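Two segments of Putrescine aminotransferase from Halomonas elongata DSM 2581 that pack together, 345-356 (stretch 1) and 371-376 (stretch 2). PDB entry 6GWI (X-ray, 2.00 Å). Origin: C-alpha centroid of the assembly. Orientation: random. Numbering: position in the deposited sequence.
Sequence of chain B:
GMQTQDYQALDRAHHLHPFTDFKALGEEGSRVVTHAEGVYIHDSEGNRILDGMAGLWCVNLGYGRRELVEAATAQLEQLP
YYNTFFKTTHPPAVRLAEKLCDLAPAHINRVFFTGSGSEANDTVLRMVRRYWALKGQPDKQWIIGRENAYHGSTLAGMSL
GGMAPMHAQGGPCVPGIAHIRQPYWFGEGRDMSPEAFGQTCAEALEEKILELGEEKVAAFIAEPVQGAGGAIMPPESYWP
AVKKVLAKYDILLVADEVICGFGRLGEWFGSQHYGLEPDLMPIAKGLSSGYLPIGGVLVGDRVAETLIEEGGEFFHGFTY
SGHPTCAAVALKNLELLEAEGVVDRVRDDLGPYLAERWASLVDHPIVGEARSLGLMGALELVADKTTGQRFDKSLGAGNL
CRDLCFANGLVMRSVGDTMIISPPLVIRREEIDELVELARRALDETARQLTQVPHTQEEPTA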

# COMPACT_ATOMS: atom_id res chain seq x y z
N ARG B 345 23.26 -4.13 -19.92
CA ARG B 345 24.35 -4.87 -19.30
C ARG B 345 23.90 -6.22 -18.75
O ARG B 345 24.61 -7.22 -18.91
N VAL B 346 22.74 -6.26 -18.10
CA VAL B 346 22.08 -7.53 -17.81
C VAL B 346 21.89 -8.32 -19.10
O VAL B 346 22.18 -9.52 -19.16
N ARG B 347 21.39 -7.66 -20.15
CA ARG B 347 21.05 -8.36 -21.38
C ARG B 347 22.29 -8.86 -22.11
O ARG B 347 22.29 -9.98 -22.64
N ASP B 348 23.35 -8.05 -22.17
CA ASP B 348 24.51 -8.35 -23.00
C ASP B 348 25.70 -8.91 -22.23
O ASP B 348 26.57 -9.53 -22.85
N ASP B 349 25.77 -8.71 -20.92
CA ASP B 349 26.95 -9.08 -20.15
C ASP B 349 26.59 -10.03 -19.01
O ASP B 349 26.93 -11.21 -19.08
N LEU B 350 25.91 -9.55 -17.97
CA LEU B 350 25.73 -10.35 -16.76
C LEU B 350 24.75 -11.50 -16.99
O LEU B 350 24.93 -12.59 -16.44
N GLY B 351 23.72 -11.27 -17.80
CA GLY B 351 22.74 -12.30 -18.08
C GLY B 351 23.36 -13.51 -18.74
O GLY B 351 23.26 -14.64 -18.25
N PRO B 352 24.01 -13.31 -19.89
CA PRO B 352 24.72 -14.43 -20.53
C PRO B 352 25.79 -15.04 -19.66
O PRO B 352 26.00 -16.26 -19.69
N TYR B 353 26.48 -14.23 -18.84
CA TYR B 353 27.53 -14.78 -17.99
C TYR B 353 26.92 -15.67 -16.91
O TYR B 353 27.41 -16.77 -16.64
N LEU B 354 25.85 -15.20 -16.26
CA LEU B 354 25.12 -16.04 -15.32
C LEU B 354 24.68 -17.33 -15.99
O LEU B 354 24.82 -18.42 -15.42
N ALA B 355 24.13 -17.23 -17.20
CA ALA B 355 23.58 -18.40 -17.88
C ALA B 355 24.61 -19.51 -18.02
O ALA B 355 24.33 -20.68 -17.75
N GLU B 356 25.83 -19.16 -18.45
CA GLU B 356 26.86 -20.18 -18.63
C GLU B 356 27.33 -20.73 -17.29
O GLU B 356 27.50 -21.94 -17.13
N ARG B 371 17.64 -23.08 -15.22
CA ARG B 371 17.11 -22.11 -16.17
C ARG B 371 17.38 -20.70 -15.68
O ARG B 371 17.39 -20.44 -14.47
N SER B 372 17.60 -19.79 -16.62
CA SER B 372 17.81 -18.40 -16.26
C SER B 372 17.41 -17.52 -17.44
O SER B 372 17.38 -17.96 -18.59
N LEU B 373 17.08 -16.27 -17.12
CA LEU B 373 16.80 -15.25 -18.12
C LEU B 373 17.17 -13.92 -17.49
O LEU B 373 16.70 -13.60 -16.39
N GLY B 374 18.01 -13.15 -18.17
CA GLY B 374 18.57 -11.98 -17.53
C GLY B 374 19.26 -12.39 -16.24
O GLY B 374 20.09 -13.30 -16.22
N LEU B 375 18.91 -11.72 -15.14
CA LEU B 375 19.43 -12.08 -13.82
C LEU B 375 18.33 -12.66 -12.93
O LEU B 375 18.24 -12.35 -11.74
N MET B 376 17.49 -13.52 -13.50
CA MET B 376 16.59 -14.39 -12.76
C MET B 376 16.95 -15.82 -13.11
O MET B 376 17.09 -16.15 -14.30

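A helix can pack closely against a turn when one apolar side chain reaches across to several helix residues and glycines leave room for a close backbone approach, and this contact in putrescine aminotransferase is a compact example. At its apolar centre lies Leu375, whose CA-to-CB bond points sideways but whose end comes nearer the helix through an m, t rotamer (chi1 -71°, chi2 173°). Its CD1 lies 3.8 Å from CG2 of Val346, while its CD2 lies 3.8 Å from CD2 of Leu354. Val346 (t) and Leu354 (t, p) both point toward the turn; Leu350 (m, t) points sideways, and its CB lies 4.0 Å from Leu375 CD2. The leucine thus touches residues on successive turns of the helix.

Beside this cluster the backbones meet. The CA atoms of Gly351 and Gly374 are 4.2 Å apart, and Gly351 CA approaches Gly374 O at 3.4 Å in a CA-H...O contact with an angle of 137° at the hydrogen. A CB on Gly351 would clash with Val346 O, 2.3 Å away, in the wider pi-type turn, whereas the positive phi of Gly374 (55°) itself favours glycine. Val346 CG1 packs on the loop of the other stretch, 3.7 Å from Gly374 CA, and Leu354 CD2 sits 3.7 Å from Gly374 O. That carbonyl is buried without a conventional hydrogen-bond partner, so the CA-H...O contact offers modest compensation at most.

Toward the polar edge, Ser372 points at the helix with chi1 in p. Its OG rests 3.7 Å from Ala355 CB and its CB 4.3 Å from Leu354 CD2, contacts of packing alone. Leu373, the next residue in the strand, points away, as alternation predicts. No hydrogen bond or salt bridge links the two stretches; shape and apolar burial dominate the fit.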

# COMPACT_ATOMS: atom_id res chain seq x y z
CB ARG B 345 24.91 -3.96 -18.22
CG ARG B 345 26.01 -4.42 -17.36
CD ARG B 345 26.35 -3.27 -16.41
NE ARG B 345 26.71 -2.00 -17.06
CZ ARG B 345 27.95 -1.69 -17.43
NH1 ARG B 345 28.93 -2.56 -17.25
NH2 ARG B 345 28.21 -0.51 -18.00
CB VAL B 346 20.73 -7.26 -17.11
CG1 VAL B 346 19.94 -8.55 -16.91
CG2 VAL B 346 20.97 -6.55 -15.78
CB ARG B 347 20.24 -7.44 -22.30
CG ARG B 347 19.75 -8.13 -23.56
CD ARG B 347 18.90 -7.22 -24.45
NE ARG B 347 19.62 -6.04 -24.90
CZ ARG B 347 19.44 -4.80 -24.43
NH1 ARG B 347 18.55 -4.56 -23.48
NH2 ARG B 347 20.16 -3.80 -24.92
CB ASP B 348 24.98 -7.10 -23.76
CG ASP B 348 23.92 -6.56 -24.70
OD1 ASP B 348 23.04 -7.33 -25.13
OD2 ASP B 348 23.99 -5.36 -25.04
CB ASP B 349 27.65 -7.82 -19.63
CG ASP B 349 28.82 -8.13 -18.72
OD1 ASP B 349 29.25 -9.30 -18.68
OD2 ASP B 349 29.31 -7.20 -18.05
CB LEU B 350 25.27 -9.46 -15.61
CG LEU B 350 26.24 -8.31 -15.30
CD1 LEU B 350 25.64 -7.34 -14.30
CD2 LEU B 350 27.58 -8.84 -14.80
CB PRO B 352 25.31 -13.79 -21.80
CG PRO B 352 24.36 -12.68 -22.12
CD PRO B 352 23.91 -12.14 -20.78
CB TYR B 353 28.35 -13.66 -17.37
CG TYR B 353 29.54 -14.16 -16.59
CD1 TYR B 353 30.71 -14.53 -17.23
CD2 TYR B 353 29.48 -14.28 -15.20
CE1 TYR B 353 31.80 -14.99 -16.51
CE2 TYR B 353 30.56 -14.74 -14.48
CZ TYR B 353 31.72 -15.09 -15.14
OH TYR B 353 32.80 -15.56 -14.43
CB LEU B 354 23.91 -15.28 -14.76
CG LEU B 354 22.95 -16.13 -13.92
CD1 LEU B 354 23.65 -16.63 -12.66
CD2 LEU B 354 21.69 -15.35 -13.56
CB ALA B 355 23.04 -17.99 -19.26
CB GLU B 356 28.02 -19.63 -19.45
CG GLU B 356 28.58 -18.30 -18.98
CD GLU B 356 29.80 -17.87 -19.78
OE1 GLU B 356 29.66 -16.97 -20.64
OE2 GLU B 356 30.89 -18.44 -19.55
CB ARG B 371 15.60 -22.30 -16.38
CG ARG B 371 14.77 -22.17 -15.11
CD ARG B 371 13.28 -22.21 -15.41
NE ARG B 371 12.48 -22.05 -14.20
CZ ARG B 371 12.08 -23.05 -13.42
NH1 ARG B 371 12.40 -24.30 -13.72
NH2 ARG B 371 11.36 -22.79 -12.33
CB SER B 372 19.27 -18.13 -15.86
OG SER B 372 20.15 -18.25 -16.97
CB LEU B 373 15.32 -15.27 -18.53
CG LEU B 373 14.89 -14.19 -19.53
CD1 LEU B 373 15.71 -14.25 -20.81
CD2 LEU B 373 13.40 -14.31 -19.84
CB LEU B 375 20.10 -10.88 -13.16
CG LEU B 375 21.44 -10.49 -13.80
CD1 LEU B 375 21.97 -9.19 -13.20
CD2 LEU B 375 22.49 -11.59 -13.66
CB MET B 376 15.12 -14.12 -13.10
CG MET B 376 14.12 -14.95 -12.29
SD MET B 376 12.40 -14.75 -12.80
CE MET B 376 12.19 -12.98 -12.67